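Local atomic coordinates of imidazolonepropionase (PDB entry 2Q09), a protein that catalyses the hydrolytic opening of imidazolone-5-propanoate to N-formimidoyl-L-glutamate, the third step of histidine degradation. Residues His74-Gly79 with Leu152-Val157; Leu122-Val127 with Arg159-Ala164; Thr137-Ser142 with Arg356-Gln361; Thr171-Ala176 with Gln196-Ala201. All blocks are in the same frame, centred on the assembly; numbering follows the deposited sequence.

Contact 1. Residues His74-Gly79 with Leu152-Val157. With FE (Fe (III) ion), chain B.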
loop_
_atom_site.group_PDB
_atom_site.type_symbol
_atom_site.label_atom_id
_atom_site.label_comp_id
_atom_site.label_asym_id
_atom_site.label_seq_id
_atom_site.Cartn_x
_atom_site.Cartn_y
_atom_site.Cartn_z
ATOM N N HIS A 74 0.494 -7.649 -0.162
ATOM C CA HIS A 74 -0.117 -8.974 -0.120
ATOM C C HIS A 74 0.645 -9.663 1.017
ATOM O O HIS A 74 1.005 -10.822 0.884
ATOM C CB HIS A 74 0.173 -9.787 -1.393
ATOM C CG HIS A 74 -0.282 -9.157 -2.676
ATOM N ND1 HIS A 74 -1.290 -9.698 -3.446
ATOM C CD2 HIS A 74 0.207 -8.111 -3.385
ATOM C CE1 HIS A 74 -1.396 -9.020 -4.574
ATOM N NE2 HIS A 74 -0.498 -8.051 -4.566
ATOM N N LEU A 75 0.885 -8.971 2.130
ATOM C CA LEU A 75 1.680 -9.561 3.208
ATOM C C LEU A 75 1.088 -10.755 3.947
ATOM O O LEU A 75 1.796 -11.416 4.714
ATOM C CB LEU A 75 2.111 -8.480 4.213
ATOM C CG LEU A 75 1.093 -7.799 5.127
ATOM C CD1 LEU A 75 0.763 -8.705 6.321
ATOM C CD2 LEU A 75 1.701 -6.479 5.624
ATOM N N ILE A 76 -0.193 -11.036 3.728
ATOM C CA ILE A 76 -0.821 -12.189 4.371
ATOM C C ILE A 76 -0.732 -13.397 3.437
ATOM O O ILE A 76 -1.295 -13.381 2.335
ATOM C CB ILE A 76 -2.306 -11.921 4.688
ATOM C CG1 ILE A 76 -2.413 -10.988 5.902
ATOM C CG2 ILE A 76 -3.045 -13.249 4.947
ATOM C CD1 ILE A 76 -3.868 -10.644 6.284
ATOM N N PHE A 77 -0.030 -14.436 3.873
ATOM C CA PHE A 77 0.105 -15.625 3.045
ATOM C C PHE A 77 0.863 -16.702 3.795
ATOM O O PHE A 77 1.567 -16.412 4.772
ATOM C CB PHE A 77 0.857 -15.281 1.750
ATOM C CG PHE A 77 2.270 -14.809 1.979
ATOM C CD1 PHE A 77 3.293 -15.723 2.176
ATOM C CD2 PHE A 77 2.569 -13.451 2.037
ATOM C CE1 PHE A 77 4.592 -15.308 2.434
ATOM C CE2 PHE A 77 3.869 -13.012 2.297
ATOM C CZ PHE A 77 4.887 -13.946 2.494
ATOM N N ALA A 78 0.701 -17.940 3.335
ATOM C CA ALA A 78 1.402 -19.077 3.927
ATOM C C ALA A 78 2.300 -19.693 2.862
ATOM O O ALA A 78 2.238 -19.308 1.694
ATOM C CB ALA A 78 0.401 -20.124 4.436
ATOM N N GLY A 79 3.130 -20.648 3.266
ATOM C CA GLY A 79 4.013 -21.308 2.325
ATOM C C GLY A 79 5.230 -20.487 1.943
ATOM O O GLY A 79 5.414 -19.351 2.410
ATOM N N LEU A 152 -12.347 -14.352 2.746
ATOM C CA LEU A 152 -12.769 -13.624 3.945
ATOM C C LEU A 152 -11.867 -13.947 5.132
ATOM O O LEU A 152 -11.679 -13.117 6.023
ATOM C CB LEU A 152 -14.225 -13.951 4.292
ATOM C CG LEU A 152 -15.296 -13.077 3.627
ATOM C CD1 LEU A 152 -15.159 -13.118 2.119
ATOM C CD2 LEU A 152 -16.676 -13.553 4.065
ATOM N N LYS A 153 -11.308 -15.156 5.143
ATOM C CA LYS A 153 -10.403 -15.564 6.213
ATOM C C LYS A 153 -9.216 -14.601 6.218
ATOM O O LYS A 153 -8.756 -14.164 7.262
ATOM C CB LYS A 153 -9.917 -16.999 5.958
ATOM C CG LYS A 153 -8.800 -17.462 6.867
ATOM C CD LYS A 153 -8.485 -18.952 6.664
ATOM C CE LYS A 153 -7.928 -19.242 5.287
ATOM N NZ LYS A 153 -7.589 -20.688 5.125
HETATM N N MSE A 154 -8.715 -14.283 5.033
HETATM C CA MSE A 154 -7.588 -13.371 4.914
HETATM C C MSE A 154 -7.967 -11.974 5.388
HETATM O O MSE A 154 -7.201 -11.321 6.099
HETATM C CB MSE A 154 -7.094 -13.337 3.470
HETATM C CG MSE A 154 -6.491 -14.681 3.048
HETATM SE SE MSE A 154 -5.905 -14.699 1.231
HETATM C CE MSE A 154 -7.574 -14.523 0.359
ATOM N N LEU A 155 -9.153 -11.522 5.004
ATOM C CA LEU A 155 -9.609 -10.200 5.423
ATOM C C LEU A 155 -9.756 -10.145 6.938
ATOM O O LEU A 155 -9.480 -9.116 7.553
ATOM C CB LEU A 155 -10.939 -9.849 4.748
ATOM C CG LEU A 155 -10.933 -9.853 3.215
ATOM C CD1 LEU A 155 -12.318 -9.473 2.710
ATOM C CD2 LEU A 155 -9.888 -8.861 2.687
ATOM N N ARG A 156 -10.194 -11.248 7.543
ATOM C CA ARG A 156 -10.335 -11.274 8.994
ATOM C C ARG A 156 -8.966 -11.193 9.658
ATOM O O ARG A 156 -8.811 -10.542 10.682
ATOM C CB ARG A 156 -11.072 -12.539 9.451
ATOM C CG ARG A 156 -12.582 -12.474 9.210
ATOM C CD ARG A 156 -13.327 -13.529 10.028
ATOM N NE ARG A 156 -13.060 -14.883 9.557
ATOM C CZ ARG A 156 -13.682 -15.458 8.538
ATOM N NH1 ARG A 156 -14.622 -14.807 7.870
ATOM N NH2 ARG A 156 -13.355 -16.689 8.186
ATOM N N VAL A 157 -7.973 -11.873 9.091
ATOM C CA VAL A 157 -6.631 -11.825 9.658
ATOM C C VAL A 157 -6.121 -10.383 9.573
ATOM O O VAL A 157 -5.464 -9.895 10.492
ATOM C CB VAL A 157 -5.648 -12.745 8.894
ATOM C CG1 VAL A 157 -4.207 -12.467 9.344
ATOM C CG2 VAL A 157 -5.989 -14.209 9.158
HETATM FE FE FE B . 0.237 -6.695 -5.961
HETATM O O HOH W 1 1.856 -7.423 -7.636
#

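Contact 2. Residues Leu122-Val127 with Arg159-Ala164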
loop_
_atom_site.group_PDB
_atom_site.type_symbol
_atom_site.label_atom_id
_atom_site.label_comp_id
_atom_site.label_asym_id
_atom_site.label_seq_id
_atom_site.Cartn_x
_atom_site.Cartn_y
_atom_site.Cartn_z
ATOM N N LEU A 122 1.924 -15.801 11.134
ATOM C CA LEU A 122 2.904 -15.666 10.058
ATOM C C LEU A 122 3.060 -14.209 9.622
ATOM O O LEU A 122 4.145 -13.778 9.216
ATOM C CB LEU A 122 2.488 -16.503 8.849
ATOM C CG LEU A 122 2.692 -18.014 8.953
ATOM C CD1 LEU A 122 1.999 -18.705 7.798
ATOM C CD2 LEU A 122 4.192 -18.320 8.955
ATOM N N ALA A 123 1.972 -13.457 9.709
ATOM C CA ALA A 123 1.979 -12.058 9.298
ATOM C C ALA A 123 2.508 -11.078 10.344
ATOM O O ALA A 123 3.000 -10.006 9.982
ATOM C CB ALA A 123 0.564 -11.635 8.860
ATOM N N LEU A 124 2.384 -11.422 11.627
ATOM C CA LEU A 124 2.855 -10.535 12.693
ATOM C C LEU A 124 4.269 -9.983 12.471
ATOM O O LEU A 124 4.457 -8.775 12.402
ATOM C CB LEU A 124 2.804 -11.241 14.057
ATOM C CG LEU A 124 1.431 -11.368 14.715
ATOM C CD1 LEU A 124 1.544 -12.148 16.030
ATOM C CD2 LEU A 124 0.870 -9.973 14.968
ATOM N N PRO A 125 5.280 -10.863 12.365
ATOM C CA PRO A 125 6.664 -10.414 12.157
ATOM C C PRO A 125 6.862 -9.551 10.913
ATOM O O PRO A 125 7.748 -8.695 10.884
ATOM C CB PRO A 125 7.444 -11.724 12.084
ATOM C CG PRO A 125 6.436 -12.669 11.512
ATOM C CD PRO A 125 5.201 -12.330 12.299
ATOM N N ARG A 126 6.049 -9.780 9.888
ATOM C CA ARG A 126 6.155 -8.996 8.662
ATOM C C ARG A 126 5.682 -7.568 8.938
ATOM O O ARG A 126 6.347 -6.601 8.569
ATOM C CB ARG A 126 5.318 -9.637 7.554
ATOM C CG ARG A 126 5.784 -11.066 7.194
ATOM C CD ARG A 126 4.798 -11.787 6.268
ATOM N NE ARG A 126 5.162 -13.197 6.129
ATOM C CZ ARG A 126 4.327 -14.161 5.753
ATOM N NH1 ARG A 126 3.061 -13.877 5.469
ATOM N NH2 ARG A 126 4.756 -15.418 5.678
ATOM N N VAL A 127 4.534 -7.437 9.589
ATOM C CA VAL A 127 4.007 -6.117 9.910
ATOM C C VAL A 127 4.931 -5.380 10.874
ATOM O O VAL A 127 5.063 -4.162 10.794
ATOM C CB VAL A 127 2.604 -6.201 10.544
ATOM C CG1 VAL A 127 2.096 -4.792 10.886
ATOM C CG2 VAL A 127 1.644 -6.875 9.576
ATOM N N ARG A 159 -7.892 -7.584 9.636
ATOM C CA ARG A 159 -8.539 -6.816 10.698
ATOM C C ARG A 159 -7.880 -7.146 12.035
ATOM O O ARG A 159 -7.686 -6.259 12.861
ATOM C CB ARG A 159 -10.033 -7.155 10.801
ATOM C CG ARG A 159 -10.895 -6.692 9.635
ATOM C CD ARG A 159 -10.917 -5.166 9.465
ATOM N NE ARG A 159 -11.902 -4.784 8.453
ATOM C CZ ARG A 159 -11.841 -3.686 7.703
ATOM N NH1 ARG A 159 -10.835 -2.830 7.836
ATOM N NH2 ARG A 159 -12.791 -3.450 6.804
ATOM N N ARG A 160 -7.565 -8.423 12.257
ATOM C CA ARG A 160 -6.921 -8.848 13.506
ATOM C C ARG A 160 -5.581 -8.155 13.710
ATOM O O ARG A 160 -5.228 -7.763 14.824
ATOM C CB ARG A 160 -6.689 -10.364 13.521
ATOM C CG ARG A 160 -7.741 -11.139 14.268
ATOM C CD ARG A 160 -7.552 -12.650 14.098
ATOM N NE ARG A 160 -6.610 -13.239 15.043
ATOM C CZ ARG A 160 -6.318 -14.540 15.060
ATOM N NH1 ARG A 160 -6.888 -15.368 14.189
ATOM N NH2 ARG A 160 -5.465 -15.017 15.955
ATOM N N LEU A 161 -4.819 -8.016 12.629
ATOM C CA LEU A 161 -3.517 -7.367 12.710
ATOM C C LEU A 161 -3.679 -5.909 13.118
ATOM O O LEU A 161 -2.914 -5.401 13.939
ATOM C CB LEU A 161 -2.795 -7.468 11.363
ATOM C CG LEU A 161 -2.415 -8.902 10.970
ATOM C CD1 LEU A 161 -2.025 -8.963 9.501
ATOM C CD2 LEU A 161 -1.266 -9.375 11.862
ATOM N N GLY A 162 -4.686 -5.251 12.551
ATOM C CA GLY A 162 -4.936 -3.855 12.865
ATOM C C GLY A 162 -5.377 -3.658 14.304
ATOM O O GLY A 162 -5.211 -2.583 14.874
ATOM N N GLU A 163 -5.942 -4.700 14.900
ATOM C CA GLU A 163 -6.399 -4.620 16.285
ATOM C C GLU A 163 -5.287 -4.979 17.261
ATOM O O GLU A 163 -5.198 -4.408 18.349
ATOM C CB GLU A 163 -7.584 -5.561 16.507
ATOM C CG GLU A 163 -8.897 -5.052 15.936
ATOM C CD GLU A 163 -9.330 -3.748 16.575
ATOM O OE1 GLU A 163 -8.766 -2.690 16.223
ATOM O OE2 GLU A 163 -10.226 -3.783 17.445
ATOM N N ALA A 164 -4.436 -5.918 16.865
ATOM C CA ALA A 164 -3.350 -6.372 17.725
ATOM C C ALA A 164 -2.092 -5.507 17.713
ATOM O O ALA A 164 -1.326 -5.521 18.684
ATOM C CB ALA A 164 -2.989 -7.808 17.370
#

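Contact 3. Residues Thr137-Ser142 with Arg356-Gln361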
loop_
_atom_site.group_PDB
_atom_site.type_symbol
_atom_site.label_atom_id
_atom_site.label_comp_id
_atom_site.label_asym_id
_atom_site.label_seq_id
_atom_site.Cartn_x
_atom_site.Cartn_y
_atom_site.Cartn_z
ATOM N N THR A 137 0.177 3.129 8.389
ATOM C CA THR A 137 -1.026 2.663 7.703
ATOM C C THR A 137 -0.572 1.721 6.594
ATOM O O THR A 137 0.282 2.081 5.775
ATOM C CB THR A 137 -1.833 3.809 7.050
ATOM O OG1 THR A 137 -2.369 4.668 8.061
ATOM C CG2 THR A 137 -2.985 3.235 6.221
ATOM N N VAL A 138 -1.119 0.513 6.578
ATOM C CA VAL A 138 -0.758 -0.460 5.554
ATOM C C VAL A 138 -2.018 -1.046 4.928
ATOM O O VAL A 138 -3.013 -1.264 5.613
ATOM C CB VAL A 138 0.110 -1.616 6.140
ATOM C CG1 VAL A 138 -0.650 -2.342 7.259
ATOM C CG2 VAL A 138 0.478 -2.604 5.040
ATOM N N GLU A 139 -1.977 -1.265 3.618
ATOM C CA GLU A 139 -3.098 -1.859 2.898
ATOM C C GLU A 139 -2.746 -3.332 2.681
ATOM O O GLU A 139 -1.633 -3.651 2.241
ATOM C CB GLU A 139 -3.285 -1.178 1.542
ATOM C CG GLU A 139 -4.510 -1.675 0.756
ATOM C CD GLU A 139 -4.144 -2.575 -0.419
ATOM O OE1 GLU A 139 -3.031 -3.156 -0.427
ATOM O OE2 GLU A 139 -4.982 -2.708 -1.339
ATOM N N ILE A 140 -3.682 -4.221 3.001
ATOM C CA ILE A 140 -3.463 -5.654 2.847
ATOM C C ILE A 140 -4.567 -6.265 1.989
ATOM O O ILE A 140 -5.758 -6.066 2.252
ATOM C CB ILE A 140 -3.417 -6.353 4.222
ATOM C CG1 ILE A 140 -2.303 -5.736 5.075
ATOM C CG2 ILE A 140 -3.177 -7.854 4.040
ATOM C CD1 ILE A 140 -2.227 -6.297 6.502
ATOM N N LYS A 141 -4.169 -7.006 0.965
ATOM C CA LYS A 141 -5.127 -7.630 0.062
ATOM C C LYS A 141 -5.363 -9.101 0.375
ATOM O O LYS A 141 -4.564 -9.737 1.073
ATOM C CB LYS A 141 -4.624 -7.528 -1.379
ATOM C CG LYS A 141 -4.181 -6.129 -1.794
ATOM C CD LYS A 141 -3.411 -6.171 -3.104
ATOM C CE LYS A 141 -2.833 -4.797 -3.444
ATOM N NZ LYS A 141 -3.916 -3.770 -3.539
ATOM N N SER A 142 -6.480 -9.627 -0.119
ATOM C CA SER A 142 -6.780 -11.045 0.031
ATOM C C SER A 142 -6.190 -11.572 -1.281
ATOM O O SER A 142 -5.122 -11.121 -1.686
ATOM C CB SER A 142 -8.298 -11.279 0.116
ATOM O OG SER A 142 -8.986 -10.772 -1.018
ATOM N N ARG A 356 -4.091 9.258 -0.507
ATOM C CA ARG A 356 -5.123 9.429 -1.524
ATOM C C ARG A 356 -5.474 8.096 -2.183
ATOM O O ARG A 356 -6.644 7.826 -2.466
ATOM C CB ARG A 356 -4.661 10.428 -2.593
ATOM C CG ARG A 356 -5.741 10.782 -3.633
ATOM C CD ARG A 356 -5.257 11.882 -4.576
ATOM N NE ARG A 356 -5.071 13.151 -3.877
ATOM C CZ ARG A 356 -6.061 13.975 -3.545
ATOM N NH1 ARG A 356 -7.317 13.674 -3.856
ATOM N NH2 ARG A 356 -5.798 15.094 -2.888
ATOM N N ALA A 357 -4.461 7.276 -2.440
ATOM C CA ALA A 357 -4.674 5.968 -3.062
ATOM C C ALA A 357 -5.564 5.076 -2.192
ATOM O O ALA A 357 -6.152 4.111 -2.676
ATOM C CB ALA A 357 -3.334 5.279 -3.311
ATOM N N LEU A 358 -5.655 5.397 -0.908
ATOM C CA LEU A 358 -6.478 4.624 0.015
ATOM C C LEU A 358 -7.745 5.392 0.376
ATOM O O LEU A 358 -8.493 4.977 1.259
ATOM C CB LEU A 358 -5.689 4.299 1.291
ATOM C CG LEU A 358 -4.396 3.490 1.121
ATOM C CD1 LEU A 358 -3.745 3.247 2.469
ATOM C CD2 LEU A 358 -4.710 2.164 0.435
ATOM N N GLY A 359 -7.968 6.508 -0.310
ATOM C CA GLY A 359 -9.141 7.332 -0.065
ATOM C C GLY A 359 -9.088 8.085 1.250
ATOM O O GLY A 359 -10.124 8.501 1.777
ATOM N N GLU A 360 -7.885 8.272 1.780
ATOM C CA GLU A 360 -7.711 8.971 3.047
ATOM C C GLU A 360 -7.040 10.340 2.903
ATOM O O GLU A 360 -6.483 10.864 3.871
ATOM C CB GLU A 360 -6.883 8.106 3.998
ATOM C CG GLU A 360 -7.544 6.795 4.412
ATOM C CD GLU A 360 -8.792 7.003 5.253
ATOM O OE1 GLU A 360 -8.758 7.857 6.164
ATOM O OE2 GLU A 360 -9.797 6.306 5.012
ATOM N N GLN A 361 -7.095 10.916 1.705
ATOM C CA GLN A 361 -6.465 12.211 1.453
ATOM C C GLN A 361 -6.829 13.298 2.469
ATOM O O GLN A 361 -6.007 14.166 2.771
ATOM C CB GLN A 361 -6.809 12.708 0.042
ATOM C CG GLN A 361 -8.305 12.846 -0.226
ATOM C CD GLN A 361 -8.926 11.559 -0.739
ATOM O OE1 GLN A 361 -8.470 10.463 -0.422
ATOM N NE2 GLN A 361 -9.982 11.690 -1.527
#

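Contact 4. Residues Thr171-Ala176 with Gln196-Ala201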
loop_
_atom_site.group_PDB
_atom_site.type_symbol
_atom_site.label_atom_id
_atom_site.label_comp_id
_atom_site.label_asym_id
_atom_site.label_seq_id
_atom_site.Cartn_x
_atom_site.Cartn_y
_atom_site.Cartn_z
ATOM N N THR A 171 -8.261 -2.914 4.255
ATOM C CA THR A 171 -8.370 -4.213 3.607
ATOM C C THR A 171 -8.867 -4.096 2.182
ATOM O O THR A 171 -9.657 -3.209 1.860
ATOM C CB THR A 171 -9.322 -5.141 4.380
ATOM O OG1 THR A 171 -10.619 -4.535 4.451
ATOM C CG2 THR A 171 -8.796 -5.381 5.793
ATOM N N THR A 172 -8.421 -5.015 1.337
ATOM C CA THR A 172 -8.824 -5.006 -0.051
ATOM C C THR A 172 -9.118 -6.420 -0.527
ATOM O O THR A 172 -8.276 -7.315 -0.410
ATOM C CB THR A 172 -7.727 -4.390 -0.938
ATOM O OG1 THR A 172 -7.480 -3.037 -0.526
ATOM C CG2 THR A 172 -8.167 -4.381 -2.392
ATOM N N LEU A 173 -10.318 -6.617 -1.060
ATOM C CA LEU A 173 -10.723 -7.919 -1.566
ATOM C C LEU A 173 -10.134 -8.134 -2.956
ATOM O O LEU A 173 -10.487 -7.427 -3.899
ATOM C CB LEU A 173 -12.247 -8.003 -1.650
ATOM C CG LEU A 173 -12.782 -9.326 -2.193
ATOM C CD1 LEU A 173 -12.509 -10.431 -1.190
ATOM C CD2 LEU A 173 -14.286 -9.208 -2.453
ATOM N N LEU A 174 -9.241 -9.110 -3.077
ATOM C CA LEU A 174 -8.615 -9.404 -4.359
ATOM C C LEU A 174 -8.906 -10.843 -4.778
ATOM O O LEU A 174 -7.992 -11.613 -5.070
ATOM C CB LEU A 174 -7.103 -9.186 -4.262
ATOM C CG LEU A 174 -6.267 -9.395 -5.530
ATOM C CD1 LEU A 174 -6.640 -8.358 -6.580
ATOM C CD2 LEU A 174 -4.787 -9.287 -5.186
ATOM N N ALA A 175 -10.184 -11.211 -4.790
ATOM C CA ALA A 175 -10.580 -12.562 -5.177
ATOM C C ALA A 175 -10.290 -12.775 -6.659
ATOM O O ALA A 175 -10.068 -13.902 -7.104
ATOM C CB ALA A 175 -12.065 -12.778 -4.887
ATOM N N ALA A 176 -10.290 -11.686 -7.420
ATOM C CA ALA A 176 -10.014 -11.757 -8.855
ATOM C C ALA A 176 -8.512 -11.623 -9.125
ATOM O O ALA A 176 -8.086 -10.877 -10.001
ATOM C CB ALA A 176 -10.787 -10.663 -9.594
ATOM N N GLN A 196 -21.677 -12.282 -7.030
ATOM C CA GLN A 196 -22.917 -12.634 -6.349
ATOM C C GLN A 196 -22.792 -13.216 -4.952
ATOM O O GLN A 196 -23.780 -13.280 -4.215
ATOM C CB GLN A 196 -23.712 -13.608 -7.220
ATOM C CG GLN A 196 -24.234 -13.010 -8.505
ATOM C CD GLN A 196 -24.730 -14.062 -9.467
ATOM O OE1 GLN A 196 -25.375 -15.029 -9.069
ATOM N NE2 GLN A 196 -24.441 -13.876 -10.746
ATOM N N GLU A 197 -21.591 -13.629 -4.570
ATOM C CA GLU A 197 -21.422 -14.238 -3.263
ATOM C C GLU A 197 -20.316 -13.647 -2.400
ATOM O O GLU A 197 -20.566 -13.205 -1.281
ATOM C CB GLU A 197 -21.194 -15.739 -3.447
ATOM C CG GLU A 197 -22.382 -16.441 -4.094
ATOM C CD GLU A 197 -22.067 -17.844 -4.582
ATOM O OE1 GLU A 197 -21.174 -18.500 -4.010
ATOM O OE2 GLU A 197 -22.731 -18.295 -5.537
ATOM N N ILE A 198 -19.092 -13.634 -2.917
ATOM C CA ILE A 198 -17.974 -13.127 -2.138
ATOM C C ILE A 198 -18.056 -11.643 -1.772
ATOM O O ILE A 198 -17.940 -11.286 -0.597
ATOM C CB ILE A 198 -16.646 -13.437 -2.842
ATOM C CG1 ILE A 198 -16.614 -14.936 -3.195
ATOM C CG2 ILE A 198 -15.473 -13.098 -1.918
ATOM C CD1 ILE A 198 -15.257 -15.474 -3.653
ATOM N N ILE A 199 -18.252 -10.778 -2.759
ATOM C CA ILE A 199 -18.353 -9.354 -2.458
ATOM C C ILE A 199 -19.509 -9.104 -1.477
ATOM O O ILE A 199 -19.344 -8.408 -0.477
ATOM C CB ILE A 199 -18.504 -8.522 -3.763
ATOM C CG1 ILE A 199 -17.144 -8.448 -4.469
ATOM C CG2 ILE A 199 -19.029 -7.134 -3.456
ATOM C CD1 ILE A 199 -17.131 -7.620 -5.768
ATOM N N PRO A 200 -20.692 -9.688 -1.737
ATOM C CA PRO A 200 -21.813 -9.471 -0.810
ATOM C C PRO A 200 -21.515 -9.936 0.619
ATOM O O PRO A 200 -21.824 -9.233 1.584
ATOM C CB PRO A 200 -22.950 -10.261 -1.454
ATOM C CG PRO A 200 -22.677 -10.054 -2.911
ATOM C CD PRO A 200 -21.172 -10.286 -2.997
ATOM N N ALA A 201 -20.911 -11.115 0.757
ATOM C CA ALA A 201 -20.595 -11.641 2.085
ATOM C C ALA A 201 -19.531 -10.787 2.775
ATOM O O ALA A 201 -19.596 -10.537 3.983
ATOM C CB ALA A 201 -20.115 -13.091 1.983
#

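Contact 1. Residues His74-Gly79 with Leu152-Val157
Ile76 turns CG1 anti to its own carbonyl carbon (chi1 -75°) and then runs out fully extended to CD1 (chi2 179°), while Val157 swings CG1 anti to its backbone N (chi1 169°); between them these torsions bring the two methyls into contact. The side chains lie alongside one another, pointing opposite ways, with Ile76 CD1 3.6 Å from Val157 CG1. That same CD1 also rests 3.4 Å from Met154 O, so the end of the isoleucine lies against helix backbone as well as a side chain. The second branch is looser: Ile76 CG2 approaches CG of Met154, a selenomethionine, at 4.2 Å. Beyond CG the Met154 chain bends and carries its selenium end away toward Ser142. A beta-branched residue suits this place because its longer arm reaches Val157 and the Met154 carbonyl while the short CG2 branch turns to the Met154 side chain, on residues about one turn apart.

In the TIM barrel of the amidohydrolases, segment 74-79 is the loop that leaves strand 63-73, and helix 148-164 belongs to the outer layer. His74 is the second histidine of the His-x-His motif at the end of this strand and lies just past it. Its NE2 binds the iron(III) ion at 2.1 Å, and His72, His242 and Asp317 bind the same ion, as does a water 2.4 Å from the iron. Ile76, two residues after this ligand, is where the loop packs on the helix. Farther along, Arg126 of helix 116-133 gives NH1 to both Leu75 O and Phe77 O and makes a cation-pi contact with the Phe77 ring.

Contact 2. Residues Leu122-Val127 with Arg159-Ala164
Leu124 and Leu161 have the nearest CA atoms, 7.1 Å apart, where two helical segments pass with axes 10.7 Å apart and a signed crossing angle of -54°. Leu161 carries the contact. With CG anti to the carbonyl carbon (chi1 -66°), it presents its fork to the facing helix, and the two methyls spread over it. Both reach Ala123 CB, Leu161 CD1 more closely at 3.8 Å and Leu161 CD2 at 4.2 Å; CD1 also meets Val127 CG2, loosely, at 4.2 Å, while Leu161 CD2 turns to Leu124 CD2 at 3.8 Å. Ala123 and Val127 lie one turn apart on the same face of helix 116-133. Alanine suits the first place because its short side chain lets a leucine come close to the backbone; valine and leucine give the neighbouring methyls. Pro125, lacking an N-H, contributes to a kink here.

These are neighbouring outer helices of the TIM barrel. Charged groups lie off the seam: Arg160 reaches back to a salt bridge with Asp117 and a cation-pi contact with Phe120. With methyl groups alone meeting across the interface, its hold rests on dispersion and on the exclusion of water, which fix proximity and shape but no bond direction.

Contact 3. Residues Thr137-Ser142 with Arg356-Gln361
Leu358, at the C-terminal end of helix 352-357, pushes its branched end against Thr137 and Glu139, whose side chains point the same way from strand 135-141 of the TIM barrel. The apolar part is a two-pronged packing. Leu358 CD1 takes the methyl of Thr137, CG2, at 3.8 Å, and Leu358 CD2 lies against the stem of Glu139, 3.8 Å from CB and 3.9 Å from CG. Strands 63-73 and 168-176 add Ile69, Cys71 and Lys170 round the same leucine. Threonine suits its place by offering a methyl to the leucine, while glutamate offers a greasy stem.

Backbone hydrogen bonds end the helix beside the leucine. Gly359, with positive phi (72°), is the C-prime residue of a Schellman motif: its N bonds to Arg356 O at 2.9 Å, and Glu360 N bonds to Ala355 O. Glycine takes up such a conformation with little strain.

The remaining interactions are ionic and polar. Glu139 sets CG anti to its backbone N (chi1 -176°) and bends at chi2, turning the carboxylate away from Leu358. Buried, its OE2 is shared by Thr172 OG1, Lys240 NZ and Lys141 NZ, surroundings that would probably keep it ionised. Lys141 NZ, itself also paired with Asp212, meets the syn lone pair of Glu139 OE2 at 2.7 Å.

Contact 4. Residues Thr171-Ala176 with Gln196-Ala201
Leu173 leaves the strand with CB aimed at helix 187-204, and CB serves as a stem, meeting neither isoleucine of the helix within 4.2 Å. CG, set anti to the backbone N (chi1 179°), carries the chain straight outward and divides it. One methyl, Leu173 CD1, goes to Ile198 CG2 at 4.1 Å, and it also touches Leu155 of helix 148-164. The other methyl, Leu173 CD2, makes the closer contact, 3.6 Å from Ile199 CG1, and lies 4.1 Å from Ile199 CA, alongside the helix backbone. Leu173 CD2 is also 4.1 Å from Ile198 CG2, which makes that methyl the one both arms of the leucine share. Leucine suits the spot because its fork at CG straddles two consecutive helix residues.

Strand 168-176, helix 187-204 and strand 210-213 form one beta-alpha-beta unit of the TIM barrel. In it the segments run nearly antiparallel, at 172°, with axes 10.3 Å apart. The backbone of Leu173 is meanwhile paired with Ala210 and Asp212 of the third element.

Ile198 crosses the leucine at about a right angle. Its CD1 lies loosely 4.4 Å from Ala175 CB, a small side chain that lets strand and helix come near one another. The helix is irregular here, with a pi-type turn at 196-198 and a kink at Pro200, which has no N-H to give. Two residues beyond Ala175 the chain reaches His177, which lines the inhibitor pocket.

How the contacts relate
From the N terminus, the chain enters contact 1 at 74-79, contact 2 at 122-127 and contact 3 at 137-142 before any of them is completed. Helix 148-164 then closes the first two in turn, contact 1 at 152-157 and contact 2 at 159-164, so these cross each other. Contact 3 crosses both, since it stays open until 356-361. Contact 4 opens and closes at 171-201, wholly within that long span. Contacts 1 and 2 thus tie a metal-bearing loop and helix 116-133 to one shared helix, contact 4 fastens an outer helix to its strand, and contact 3 brings a late part of the chain back to an early barrel strand.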